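Local coordinates for galactose-1-phosphate uridylyltransferase (Pyrobaculum aerophilum str. IM2, PDB 6K9Z), which probably transfers uridylyl groups between UDP-glucose and hexose 1-phosphates, with bound zinc and a nucleotide site that here holds UDP, at residues 90-95 and 236-241; 182-187 and 303-308; 187-192 and 219-224; 202-207 and 231-236. The protein carries 1 engineered substitution. All blocks are in the same frame, centred on the assembly; numbering follows the deposited sequence.

Contact 1. Residues 90-95 and 236-241; sequences DLSDLP and ALKQVA
Asp93 and Lys238 carry the ionic part of this contact, their side chains crossing at about a right angle. Lys238 NZ lies 2.9 Å from Asp93 OD2, on its syn lone pair, and as close to Asp93 OD1, where the hydrogen bond is weak; the ammonium sits in the carboxylate fork. Beyond CG the lysine is extended as far as CE and turns at its last torsion (-135°), bringing NZ to the acid. With an alanine in place of Asp93 the ammonium would probably lose its close anion and keep a long, weak pairing to Asp89.

Van der Waals contacts run along the lysine: Asp90 CB lies 4.0 Å from Lys238 CE, and the hydroxyl oxygen Ser92 OG 3.9 Å from Lys238 CD.

Hydrogen bonds shape the turn. Asp90 OD2 takes Ser92 OG at 2.7 Å, on its anti side, and Ser92 N from above the carboxylate plane, an Asx turn; Asp90 OD1 is held by Tyr247.

The turn precedes helix 96-114, on which Leu91 and Leu94 rest, while Asp90, Leu91 and Ser92 pack on Leu234 of helix 220-240. The salt bridge joins an N-terminal-half loop to the C-terminal part of that helix.

Contact 2. Residues 182-187 and 303-308; sequences RLVFQN and ARIKAA
Val184 and Ile305 form the apolar heart of the contact, where their branches meet at a slant: Val184 CG1 touches Ile305 CG2 at 3.7 Å. With CG1 anti to the carbonyl carbon (chi1 -62°), the valine turns this methyl to the helix, and Ile305 meets it with the branch methyl rather than with its longer arm.

Beside this pair, the aliphatic part of Lys306 lies along the strand backbone. Its CG is 3.7 Å from Val184 O, and further out its CE comes within 3.3 Å of Leu183 O. That carbonyl is buried by the contact and has no hydrogen-bonding partner in the model, so methylenes rather than an N-H cover it. Val184 O fares otherwise, since a water donates to it at 2.7 Å. Bends at the third and fourth torsions of the lysine leave NZ within weak reach of the same water, at 3.5 Å.

In the next shell, Leu309 packs on both Val184 and Phe185, and Ile305 also touches Val194. Beyond the valine, Arg182 makes salt bridges to Glu179 and Glu299 and to Glu65 of the second subunit.

The short axes of strand 183-186 and helix 303-308 approach to 7.6 Å at 37°. Two successive residues, Val184 and Phe185, sit opposite the single Ala192 of strand 190-193, a classic beta bulge. It lies on one of the two outermost strands, within this chain, of the half-barrel's nine-stranded antiparallel sheet, with the C-terminal helix laid against it.

Contact 3. Residues 187-192 and 219-224; sequences NRNWKA and TDEEVA
The indole of Trp190 meets Glu222 at its edge. A first torsion of -60°, which sets CG beside the backbone N, swings the NE1 edge to the helix. There NE1 donates to the helix carbonyl Glu222 O at 2.9 Å, with an N-H...O angle of 147° and the oxygen tilted somewhat from the ring plane. Asn187 OD1 also lies at an edge of the ring, in its plane. Ile206, Pro208, Leu218, Leu226 and Leu265 pack around the indole, so its one polar group is paired in mostly apolar surroundings, with Asp225 also in contact. A phenylalanine in place of Trp190 would probably leave Glu222 O without this donor and open a gap where the larger ring lay.

The second flat group is the Asn189 amide. The side chains of Asn189 and Glu222 cross at about a right angle, with amide and carboxylate planes 66° apart. Asn189 OD1 rests 3.7 Å from Glu222 CG, and Asn189 ND2 is 3.9 Å from Glu221 CG. These are packing contacts; the polar ends bind elsewhere, ND2 to Asp225 and OD1 to Arg210. A water donates to Asn189 O and Glu222 OE2, joining the loop to the acid, and Arg212 forms a salt bridge with that same oxygen.

Each segment carries a local motif. Asn187 OD1 accepts from Asn189 N at 3.2 Å, an Asx turn in the hairpin between strands 183-186 and 190-193. At the other side Thr219 N gives to Glu222 OE1 at 2.8 Å while Glu222 N gives to Thr219 OG1: the capping box of helix 220-240, docked here on a beta hairpin.

Contact 4. Residues 202-207 and 231-236; sequences HEVHIY and KITLCA
Thr233 stands between Val204 and Ile206 and touches each with a different branch. Its CG2 meets Val204 CG1 tip to tip at 3.7 Å, while Ile206 CD1 comes tip to tip against Thr233 OG1, also at 3.7 Å, and lies near CB as well. The threonine's first torsion (-63°) sets this division, since it puts the methyl opposite the backbone N and the hydroxyl next to that N.

Ile206 reaches the helix with its long arm, which is fully stretched at the second torsion (-179°), so that CD1 arrives end-on. Val204 is shorter and meets Thr233 chiefly with CG1. The two residues lie two apart on strand 202-208 and both point toward the helix, an example of how one face of a strand can seat a single helix residue. Ala192 of the neighbouring strand and Ile269 of strand 266-271 also touch Thr233 and widen this seat.

The other face of the strand has different chemistry. There His205 NE2 donates to Glu203 OE2 at 2.8 Å, on the anti side of the carboxylate, and Tyr207 stacks on His266, a ligand of the iron(III) ion.

On the helix side, Thr233 OG1 is hydrogen-bonded to Ala229 O, a turn earlier. The buried hydroxyl is therefore satisfied within its own helix and can lie against an isoleucine methyl, which implies that the contact across the segments rests on van der Waals packing, its polar atom needing nothing from the strand.

Followed from the N terminus, the chain opens contact 1 at residues 90-95 and closes it only at 236-241, in the last part of helix 220-240. Within that loop, contact 2 begins at 182-187 but closes beyond it, at 303-308, so contacts 1 and 2 cross. Contact 3 starts where the first segment of contact 2 ends, the two sharing Asn187, and contact 4 crosses contact 3; both are nested inside contacts 1 and 2. Contacts 3 and 4 fasten helix 220-240 to adjacent sheet strands, contact 2 adds helix 298-309 at the sheet's edge, and contact 1, which shares Ala236 with contact 4, ties helix 220-240 to the N-terminal half.

Contact 1. Residues 90-95 and 236-241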
loop_
_atom_site.group_PDB
_atom_site.type_symbol
_atom_site.label_atom_id
_atom_site.label_comp_id
_atom_site.label_asym_id
_atom_site.label_seq_id
_atom_site.Cartn_x
_atom_site.Cartn_y
_atom_site.Cartn_z
ATOM N N ASP A 90 -22.019 6.471 8.427
ATOM C CA ASP A 90 -21.004 7.107 7.531
ATOM C C ASP A 90 -21.039 8.644 7.633
ATOM O O ASP A 90 -22.086 9.215 7.952
ATOM C CB ASP A 90 -21.203 6.652 6.072
ATOM C CG ASP A 90 -20.068 7.121 5.177
ATOM O OD1 ASP A 90 -18.897 7.132 5.669
ATOM O OD2 ASP A 90 -20.342 7.562 4.045
ATOM N N LEU A 91 -19.956 9.291 7.245
ATOM C CA LEU A 91 -19.892 10.756 7.013
ATOM C C LEU A 91 -21.061 11.172 6.124
ATOM O O LEU A 91 -21.719 12.181 6.398
ATOM C CB LEU A 91 -18.550 11.057 6.360
ATOM C CG LEU A 91 -18.253 12.517 6.085
ATOM C CD1 LEU A 91 -18.210 13.318 7.383
ATOM C CD2 LEU A 91 -16.923 12.590 5.348
ATOM N N SER A 92 -21.366 10.380 5.090
ATOM C CA SER A 92 -22.419 10.718 4.097
ATOM C C SER A 92 -23.817 10.704 4.709
ATOM O O SER A 92 -24.740 11.281 4.088
ATOM C CB SER A 92 -22.338 9.824 2.867
ATOM O OG SER A 92 -22.725 8.488 3.133
ATOM N N ASP A 93 -24.000 10.141 5.907
ATOM C CA ASP A 93 -25.333 10.145 6.575
ATOM C C ASP A 93 -25.556 11.443 7.348
ATOM O O ASP A 93 -26.694 11.705 7.742
ATOM C CB ASP A 93 -25.485 8.922 7.463
ATOM C CG ASP A 93 -25.440 7.650 6.649
ATOM O OD1 ASP A 93 -26.331 7.488 5.794
ATOM O OD2 ASP A 93 -24.537 6.820 6.871
ATOM N N LEU A 94 -24.541 12.271 7.491
ATOM C CA LEU A 94 -24.666 13.541 8.244
ATOM C C LEU A 94 -25.223 14.633 7.331
ATOM O O LEU A 94 -24.954 14.660 6.123
ATOM C CB LEU A 94 -23.296 13.946 8.788
ATOM C CG LEU A 94 -22.713 13.027 9.865
ATOM C CD1 LEU A 94 -21.263 13.411 10.143
ATOM C CD2 LEU A 94 -23.557 13.037 11.137
ATOM N N PRO A 95 -25.958 15.608 7.891
ATOM C CA PRO A 95 -26.486 16.702 7.094
ATOM C C PRO A 95 -25.332 17.515 6.495
ATOM O O PRO A 95 -24.270 17.608 7.127
ATOM C CB PRO A 95 -27.260 17.576 8.084
ATOM C CG PRO A 95 -27.408 16.773 9.349
ATOM C CD PRO A 95 -26.386 15.664 9.292
ATOM N N ALA A 236 -23.081 7.526 -2.939
ATOM C CA ALA A 236 -23.075 6.645 -4.119
ATOM C C ALA A 236 -22.298 5.357 -3.798
ATOM O O ALA A 236 -22.760 4.278 -4.167
ATOM C CB ALA A 236 -22.463 7.343 -5.284
ATOM N N LEU A 237 -21.177 5.466 -3.098
ATOM C CA LEU A 237 -20.320 4.289 -2.800
ATOM C C LEU A 237 -21.104 3.382 -1.871
ATOM O O LEU A 237 -20.960 2.164 -2.040
ATOM C CB LEU A 237 -18.969 4.693 -2.194
ATOM C CG LEU A 237 -18.051 5.381 -3.194
ATOM C CD1 LEU A 237 -16.691 5.708 -2.588
ATOM C CD2 LEU A 237 -17.849 4.519 -4.422
ATOM N N LYS A 238 -21.913 3.958 -0.977
ATOM C CA LYS A 238 -22.636 3.213 0.076
ATOM C C LYS A 238 -23.603 2.249 -0.589
ATOM O O LYS A 238 -23.913 1.204 0.024
ATOM C CB LYS A 238 -23.353 4.177 1.015
ATOM C CG LYS A 238 -23.453 3.746 2.460
ATOM C CD LYS A 238 -24.100 4.801 3.338
ATOM C CE LYS A 238 -24.270 4.350 4.771
ATOM N NZ LYS A 238 -25.605 4.686 5.302
ATOM N N GLN A 239 -24.118 2.579 -1.782
ATOM C CA GLN A 239 -25.110 1.677 -2.437
ATOM C C GLN A 239 -24.641 1.081 -3.774
ATOM O O GLN A 239 -25.292 0.122 -4.221
ATOM C CB GLN A 239 -26.438 2.394 -2.697
ATOM C CG GLN A 239 -26.563 3.768 -2.058
ATOM C CD GLN A 239 -27.659 4.574 -2.712
ATOM O OE1 GLN A 239 -28.738 4.067 -3.010
ATOM N NE2 GLN A 239 -27.382 5.844 -2.948
ATOM N N VAL A 240 -23.572 1.590 -4.393
ATOM C CA VAL A 240 -23.199 1.061 -5.736
ATOM C C VAL A 240 -23.077 -0.460 -5.656
ATOM O O VAL A 240 -23.383 -1.095 -6.630
ATOM C CB VAL A 240 -21.927 1.723 -6.301
ATOM C CG1 VAL A 240 -20.705 1.426 -5.447
ATOM C CG2 VAL A 240 -21.690 1.309 -7.747
ATOM N N ALA A 241 -22.666 -1.028 -4.526
ATOM C CA ALA A 241 -22.531 -2.508 -4.403
ATOM C C ALA A 241 -23.729 -3.133 -3.646
ATOM O O ALA A 241 -23.729 -4.328 -3.505
ATOM C CB ALA A 241 -21.182 -2.856 -3.792
#

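Contact 2. Residues 182-187 and 303-308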
loop_
_atom_site.group_PDB
_atom_site.type_symbol
_atom_site.label_atom_id
_atom_site.label_comp_id
_atom_site.label_asym_id
_atom_site.label_seq_id
_atom_site.Cartn_x
_atom_site.Cartn_y
_atom_site.Cartn_z
ATOM N N ARG A 182 -15.610 9.919 -17.301
ATOM C CA ARG A 182 -15.512 9.296 -15.955
ATOM C C ARG A 182 -16.040 10.246 -14.874
ATOM O O ARG A 182 -15.824 9.945 -13.690
ATOM C CB ARG A 182 -14.074 8.851 -15.677
ATOM C CG ARG A 182 -13.679 7.566 -16.388
ATOM C CD ARG A 182 -12.210 7.236 -16.207
ATOM N NE ARG A 182 -11.397 8.393 -16.526
ATOM C CZ ARG A 182 -10.859 8.630 -17.712
ATOM N NH1 ARG A 182 -11.025 7.771 -18.700
ATOM N NH2 ARG A 182 -10.145 9.723 -17.899
ATOM N N LEU A 183 -16.684 11.355 -15.254
ATOM C CA LEU A 183 -17.167 12.282 -14.205
ATOM C C LEU A 183 -18.325 11.574 -13.506
ATOM O O LEU A 183 -19.183 11.050 -14.230
ATOM C CB LEU A 183 -17.617 13.582 -14.885
ATOM C CG LEU A 183 -17.951 14.760 -13.969
ATOM C CD1 LEU A 183 -16.774 15.188 -13.098
ATOM C CD2 LEU A 183 -18.356 15.963 -14.811
ATOM N N VAL A 184 -18.394 11.562 -12.188
ATOM C CA VAL A 184 -19.556 10.959 -11.483
ATOM C C VAL A 184 -20.439 12.070 -10.885
ATOM O O VAL A 184 -21.635 11.832 -10.730
ATOM C CB VAL A 184 -19.136 9.932 -10.437
ATOM C CG1 VAL A 184 -18.402 8.782 -11.099
ATOM C CG2 VAL A 184 -18.361 10.582 -9.316
ATOM N N PHE A 185 -19.870 13.244 -10.574
ATOM C CA PHE A 185 -20.625 14.354 -9.957
ATOM C C PHE A 185 -19.853 15.646 -10.147
ATOM O O PHE A 185 -18.606 15.661 -10.129
ATOM C CB PHE A 185 -20.928 14.072 -8.487
ATOM C CG PHE A 185 -21.578 15.237 -7.796
ATOM C CD1 PHE A 185 -22.912 15.525 -8.025
ATOM C CD2 PHE A 185 -20.872 16.072 -6.936
ATOM C CE1 PHE A 185 -23.538 16.602 -7.405
ATOM C CE2 PHE A 185 -21.482 17.197 -6.385
ATOM C CZ PHE A 185 -22.817 17.451 -6.607
ATOM N N GLN A 186 -20.580 16.757 -10.297
ATOM C CA GLN A 186 -19.922 18.067 -10.228
ATOM C C GLN A 186 -20.930 19.060 -9.711
ATOM O O GLN A 186 -22.152 18.865 -9.848
ATOM C CB GLN A 186 -19.342 18.467 -11.582
ATOM C CG GLN A 186 -20.428 18.866 -12.588
ATOM C CD GLN A 186 -19.807 19.214 -13.915
ATOM O OE1 GLN A 186 -18.884 20.014 -13.970
ATOM N NE2 GLN A 186 -20.309 18.600 -14.988
ATOM N N ASN A 187 -20.384 20.088 -9.083
ATOM C CA ASN A 187 -21.158 21.274 -8.649
ATOM C C ASN A 187 -20.416 22.523 -9.150
ATOM O O ASN A 187 -19.538 22.426 -10.035
ATOM C CB ASN A 187 -21.616 21.232 -7.189
ATOM C CG ASN A 187 -20.482 21.155 -6.194
ATOM O OD1 ASN A 187 -19.371 21.575 -6.487
ATOM N ND2 ASN A 187 -20.766 20.630 -5.016
ATOM N N ALA A 303 -19.262 4.697 -14.768
ATOM C CA ALA A 303 -20.668 4.644 -15.246
ATOM C C ALA A 303 -21.540 4.078 -14.118
ATOM O O ALA A 303 -22.680 4.583 -13.875
ATOM C CB ALA A 303 -20.781 3.804 -16.508
ATOM N N ARG A 304 -21.050 3.026 -13.455
ATOM C CA ARG A 304 -21.815 2.346 -12.368
ATOM C C ARG A 304 -21.961 3.254 -11.146
ATOM O O ARG A 304 -23.071 3.363 -10.557
ATOM C CB ARG A 304 -21.138 1.050 -11.928
ATOM C CG ARG A 304 -21.319 -0.075 -12.919
ATOM C CD ARG A 304 -20.519 -1.269 -12.432
ATOM N NE ARG A 304 -20.977 -1.902 -11.172
ATOM C CZ ARG A 304 -20.360 -1.841 -9.958
ATOM N NH1 ARG A 304 -19.237 -1.142 -9.783
ATOM N NH2 ARG A 304 -20.902 -2.502 -8.927
ATOM N N ILE A 305 -20.881 3.936 -10.769
ATOM C CA ILE A 305 -20.926 4.891 -9.621
ATOM C C ILE A 305 -21.921 5.992 -9.972
ATOM O O ILE A 305 -22.760 6.325 -9.129
ATOM C CB ILE A 305 -19.529 5.451 -9.293
ATOM C CG1 ILE A 305 -18.603 4.338 -8.805
ATOM C CG2 ILE A 305 -19.601 6.604 -8.306
ATOM C CD1 ILE A 305 -17.219 4.794 -8.552
ATOM N N LYS A 306 -21.798 6.546 -11.166
ATOM C CA LYS A 306 -22.663 7.679 -11.587
ATOM C C LYS A 306 -24.129 7.246 -11.537
ATOM O O LYS A 306 -24.979 8.067 -11.035
ATOM C CB LYS A 306 -22.245 8.239 -12.942
ATOM C CG LYS A 306 -22.967 9.526 -13.359
ATOM C CD LYS A 306 -22.549 9.859 -14.753
ATOM C CE LYS A 306 -22.394 11.330 -14.982
ATOM N NZ LYS A 306 -23.737 11.915 -15.156
ATOM N N ALA A 307 -24.463 6.045 -12.002
ATOM C CA ALA A 307 -25.865 5.559 -12.028
ATOM C C ALA A 307 -26.349 5.499 -10.574
ATOM O O ALA A 307 -27.507 5.957 -10.292
ATOM C CB ALA A 307 -25.975 4.221 -12.736
ATOM N N ALA A 308 -25.529 4.933 -9.672
ATOM C CA ALA A 308 -25.907 4.775 -8.248
ATOM C C ALA A 308 -26.103 6.157 -7.625
ATOM O O ALA A 308 -27.011 6.340 -6.774
ATOM C CB ALA A 308 -24.872 3.989 -7.462
HETATM O O HOH W 1 -23.944 12.810 -11.805
#

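Contact 3. Residues 187-192 and 219-224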
loop_
_atom_site.group_PDB
_atom_site.type_symbol
_atom_site.label_atom_id
_atom_site.label_comp_id
_atom_site.label_asym_id
_atom_site.label_seq_id
_atom_site.Cartn_x
_atom_site.Cartn_y
_atom_site.Cartn_z
ATOM N N ASN A 187 -20.384 20.088 -9.083
ATOM C CA ASN A 187 -21.158 21.274 -8.649
ATOM C C ASN A 187 -20.416 22.523 -9.150
ATOM O O ASN A 187 -19.538 22.426 -10.035
ATOM C CB ASN A 187 -21.616 21.232 -7.189
ATOM C CG ASN A 187 -20.482 21.155 -6.194
ATOM O OD1 ASN A 187 -19.371 21.575 -6.487
ATOM N ND2 ASN A 187 -20.766 20.630 -5.016
ATOM N N ARG A 188 -20.781 23.683 -8.638
ATOM C CA ARG A 188 -20.142 24.904 -9.177
ATOM C C ARG A 188 -18.664 24.906 -8.845
ATOM O O ARG A 188 -17.977 25.624 -9.569
ATOM C CB ARG A 188 -20.789 26.163 -8.604
ATOM C CG ARG A 188 -22.199 26.352 -9.123
ATOM C CD ARG A 188 -22.896 27.501 -8.474
ATOM N NE ARG A 188 -24.163 27.710 -9.141
ATOM C CZ ARG A 188 -24.878 28.812 -9.044
ATOM N NH1 ARG A 188 -24.460 29.765 -8.232
ATOM N NH2 ARG A 188 -26.001 28.981 -9.737
ATOM N N ASN A 189 -18.213 24.204 -7.793
ATOM C CA ASN A 189 -16.822 24.415 -7.304
ATOM C C ASN A 189 -15.989 23.129 -7.362
ATOM O O ASN A 189 -14.750 23.257 -7.144
ATOM C CB ASN A 189 -16.780 25.061 -5.929
ATOM C CG ASN A 189 -17.059 26.553 -6.018
ATOM O OD1 ASN A 189 -16.296 27.238 -6.687
ATOM N ND2 ASN A 189 -18.105 27.076 -5.380
ATOM N N TRP A 190 -16.604 21.977 -7.601
ATOM C CA TRP A 190 -15.923 20.645 -7.471
ATOM C C TRP A 190 -16.312 19.702 -8.612
ATOM O O TRP A 190 -17.430 19.788 -9.143
ATOM C CB TRP A 190 -16.188 20.015 -6.116
ATOM C CG TRP A 190 -15.692 20.882 -5.005
ATOM C CD1 TRP A 190 -16.377 21.905 -4.415
ATOM C CD2 TRP A 190 -14.400 20.835 -4.370
ATOM N NE1 TRP A 190 -15.595 22.517 -3.481
ATOM C CE2 TRP A 190 -14.394 21.865 -3.396
ATOM C CE3 TRP A 190 -13.329 19.927 -4.399
ATOM C CZ2 TRP A 190 -13.297 22.084 -2.563
ATOM C CZ3 TRP A 190 -12.234 20.168 -3.600
ATOM C CH2 TRP A 190 -12.227 21.228 -2.694
ATOM N N LYS A 191 -15.339 18.891 -9.039
ATOM C CA LYS A 191 -15.570 17.763 -9.946
ATOM C C LYS A 191 -15.088 16.498 -9.224
ATOM O O LYS A 191 -13.939 16.481 -8.716
ATOM C CB LYS A 191 -14.709 17.911 -11.202
ATOM C CG LYS A 191 -15.253 18.772 -12.273
ATOM C CD LYS A 191 -14.639 18.270 -13.638
ATOM C CE LYS A 191 -15.270 18.931 -14.810
ATOM N NZ LYS A 191 -14.639 18.489 -16.069
ATOM N N ALA A 192 -15.912 15.469 -9.237
ATOM C CA ALA A 192 -15.588 14.118 -8.745
ATOM C C ALA A 192 -15.596 13.153 -9.934
ATOM O O ALA A 192 -16.588 13.121 -10.657
ATOM C CB ALA A 192 -16.668 13.743 -7.765
ATOM N N THR A 219 -12.672 29.118 -0.044
ATOM C CA THR A 219 -13.690 30.072 0.424
ATOM C C THR A 219 -14.823 29.345 1.125
ATOM O O THR A 219 -14.959 28.124 0.939
ATOM C CB THR A 219 -14.250 30.888 -0.743
ATOM O OG1 THR A 219 -14.948 29.972 -1.592
ATOM C CG2 THR A 219 -13.138 31.594 -1.488
ATOM N N ASP A 220 -15.677 30.097 1.824
ATOM C CA ASP A 220 -16.805 29.470 2.538
ATOM C C ASP A 220 -17.713 28.743 1.540
ATOM O O ASP A 220 -18.182 27.594 1.842
ATOM C CB ASP A 220 -17.624 30.504 3.296
ATOM C CG ASP A 220 -18.605 29.806 4.205
ATOM O OD1 ASP A 220 -18.133 29.223 5.211
ATOM O OD2 ASP A 220 -19.833 29.797 3.881
ATOM N N GLU A 221 -17.930 29.355 0.391
ATOM C CA GLU A 221 -18.773 28.746 -0.657
ATOM C C GLU A 221 -18.128 27.433 -1.150
ATOM O O GLU A 221 -18.832 26.444 -1.458
ATOM C CB GLU A 221 -18.884 29.716 -1.823
ATOM C CG GLU A 221 -19.998 29.344 -2.764
ATOM C CD GLU A 221 -21.408 29.573 -2.213
ATOM O OE1 GLU A 221 -21.536 30.318 -1.181
ATOM O OE2 GLU A 221 -22.396 28.991 -2.815
ATOM N N GLU A 222 -16.824 27.471 -1.404
ATOM C CA GLU A 222 -16.096 26.259 -1.857
ATOM C C GLU A 222 -16.241 25.183 -0.796
ATOM O O GLU A 222 -16.408 24.028 -1.155
ATOM C CB GLU A 222 -14.656 26.604 -2.187
ATOM C CG GLU A 222 -14.480 27.375 -3.484
ATOM C CD GLU A 222 -13.037 27.790 -3.646
ATOM O OE1 GLU A 222 -12.496 28.391 -2.712
ATOM O OE2 GLU A 222 -12.415 27.327 -4.606
ATOM N N VAL A 223 -16.163 25.536 0.481
ATOM C CA VAL A 223 -16.279 24.497 1.535
ATOM C C VAL A 223 -17.698 23.914 1.561
ATOM O O VAL A 223 -17.840 22.711 1.768
ATOM C CB VAL A 223 -15.821 25.051 2.883
ATOM C CG1 VAL A 223 -16.140 24.084 4.021
ATOM C CG2 VAL A 223 -14.325 25.336 2.798
ATOM N N ALA A 224 -18.739 24.729 1.418
ATOM C CA ALA A 224 -20.130 24.245 1.331
ATOM C C ALA A 224 -20.246 23.288 0.142
ATOM O O ALA A 224 -20.799 22.191 0.306
ATOM C CB ALA A 224 -21.091 25.404 1.213
HETATM O O HOH W 2 -13.088 25.626 -6.847
#

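Contact 4. Residues 202-207 and 231-236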
loop_
_atom_site.group_PDB
_atom_site.type_symbol
_atom_site.label_atom_id
_atom_site.label_comp_id
_atom_site.label_asym_id
_atom_site.label_seq_id
_atom_site.Cartn_x
_atom_site.Cartn_y
_atom_site.Cartn_z
ATOM N N HIS A 202 -13.181 0.898 -6.432
ATOM C CA HIS A 202 -14.061 2.070 -6.658
ATOM C C HIS A 202 -13.336 3.344 -6.276
ATOM O O HIS A 202 -13.595 3.822 -5.112
ATOM C CB HIS A 202 -15.358 1.965 -5.865
ATOM C CG HIS A 202 -16.269 0.914 -6.396
ATOM N ND1 HIS A 202 -16.176 -0.426 -5.999
ATOM C CD2 HIS A 202 -17.253 0.972 -7.304
ATOM C CE1 HIS A 202 -17.122 -1.119 -6.643
ATOM N NE2 HIS A 202 -17.797 -0.283 -7.448
ATOM N N GLU A 203 -12.632 3.982 -7.200
ATOM C CA GLU A 203 -11.740 5.098 -6.819
ATOM C C GLU A 203 -12.297 6.379 -7.428
ATOM O O GLU A 203 -12.577 6.395 -8.620
ATOM C CB GLU A 203 -10.301 4.797 -7.236
ATOM C CG GLU A 203 -9.357 5.959 -6.903
ATOM C CD GLU A 203 -7.889 5.560 -7.002
ATOM O OE1 GLU A 203 -7.631 4.373 -7.298
ATOM O OE2 GLU A 203 -7.029 6.465 -6.845
ATOM N N VAL A 204 -12.516 7.364 -6.579
ATOM C CA VAL A 204 -13.040 8.683 -7.009
ATOM C C VAL A 204 -12.126 9.761 -6.456
ATOM O O VAL A 204 -11.788 9.730 -5.239
ATOM C CB VAL A 204 -14.507 8.854 -6.572
ATOM C CG1 VAL A 204 -15.009 10.232 -7.025
ATOM C CG2 VAL A 204 -15.424 7.782 -7.080
ATOM N N HIS A 205 -11.685 10.676 -7.323
ATOM C CA HIS A 205 -10.904 11.871 -6.906
ATOM C C HIS A 205 -11.812 13.093 -6.969
ATOM O O HIS A 205 -12.604 13.209 -7.965
ATOM C CB HIS A 205 -9.679 12.016 -7.783
ATOM C CG HIS A 205 -8.644 10.979 -7.556
ATOM N ND1 HIS A 205 -7.377 11.126 -8.016
ATOM C CD2 HIS A 205 -8.731 9.762 -6.963
ATOM C CE1 HIS A 205 -6.693 10.037 -7.720
ATOM N NE2 HIS A 205 -7.517 9.169 -7.083
ATOM N N ILE A 206 -11.732 13.947 -5.963
ATOM C CA ILE A 206 -12.597 15.142 -5.867
ATOM C C ILE A 206 -11.635 16.337 -5.912
ATOM O O ILE A 206 -10.856 16.576 -4.935
ATOM C CB ILE A 206 -13.524 15.088 -4.653
ATOM C CG1 ILE A 206 -14.353 13.785 -4.673
ATOM C CG2 ILE A 206 -14.424 16.316 -4.570
ATOM C CD1 ILE A 206 -15.341 13.614 -3.526
ATOM N N TYR A 207 -11.774 17.139 -6.955
ATOM C CA TYR A 207 -10.885 18.303 -7.185
ATOM C C TYR A 207 -11.673 19.588 -7.226
ATOM O O TYR A 207 -12.795 19.627 -7.744
ATOM C CB TYR A 207 -10.180 18.247 -8.531
ATOM C CG TYR A 207 -8.906 17.445 -8.590
ATOM C CD1 TYR A 207 -8.915 16.070 -8.808
ATOM C CD2 TYR A 207 -7.686 18.085 -8.563
ATOM C CE1 TYR A 207 -7.727 15.362 -8.936
ATOM C CE2 TYR A 207 -6.502 17.398 -8.680
ATOM C CZ TYR A 207 -6.513 16.035 -8.890
ATOM O OH TYR A 207 -5.307 15.396 -9.011
ATOM N N LYS A 231 -20.514 14.337 0.488
ATOM C CA LYS A 231 -21.745 13.644 0.885
ATOM C C LYS A 231 -22.247 12.810 -0.284
ATOM O O LYS A 231 -22.625 11.636 -0.073
ATOM C CB LYS A 231 -22.785 14.661 1.358
ATOM C CG LYS A 231 -24.085 14.052 1.818
ATOM C CD LYS A 231 -25.042 15.066 2.470
ATOM C CE LYS A 231 -26.412 14.495 2.760
ATOM N NZ LYS A 231 -26.358 13.486 3.823
ATOM N N ILE A 232 -22.386 13.426 -1.459
ATOM C CA ILE A 232 -23.049 12.737 -2.598
ATOM C C ILE A 232 -22.149 11.587 -3.085
ATOM O O ILE A 232 -22.706 10.525 -3.413
ATOM C CB ILE A 232 -23.424 13.762 -3.676
ATOM C CG1 ILE A 232 -24.580 14.609 -3.116
ATOM C CG2 ILE A 232 -23.809 13.061 -4.965
ATOM C CD1 ILE A 232 -24.977 15.786 -3.965
ATOM N N THR A 233 -20.830 11.780 -3.154
ATOM C CA THR A 233 -19.879 10.744 -3.674
ATOM C C THR A 233 -19.908 9.551 -2.698
ATOM O O THR A 233 -20.051 8.384 -3.113
ATOM C CB THR A 233 -18.482 11.339 -3.916
ATOM O OG1 THR A 233 -18.531 12.355 -4.911
ATOM C CG2 THR A 233 -17.505 10.254 -4.321
ATOM N N LEU A 234 -19.858 9.819 -1.396
ATOM C CA LEU A 234 -19.795 8.706 -0.411
ATOM C C LEU A 234 -21.162 8.017 -0.369
ATOM O O LEU A 234 -21.227 6.800 -0.204
ATOM C CB LEU A 234 -19.313 9.253 0.924
ATOM C CG LEU A 234 -17.852 9.689 0.920
ATOM C CD1 LEU A 234 -17.499 10.356 2.240
ATOM C CD2 LEU A 234 -16.916 8.520 0.621
ATOM N N CYS A 235 -22.249 8.753 -0.545
ATOM C CA CYS A 235 -23.607 8.178 -0.633
ATOM C C CYS A 235 -23.650 7.171 -1.792
ATOM O O CYS A 235 -24.142 6.046 -1.616
ATOM C CB CYS A 235 -24.650 9.275 -0.762
ATOM S SG CYS A 235 -26.327 8.676 -1.074
ATOM N N ALA A 236 -23.081 7.526 -2.939
ATOM C CA ALA A 236 -23.075 6.645 -4.119
ATOM C C ALA A 236 -22.298 5.357 -3.798
ATOM O O ALA A 236 -22.760 4.278 -4.167
ATOM C CB ALA A 236 -22.463 7.343 -5.284
#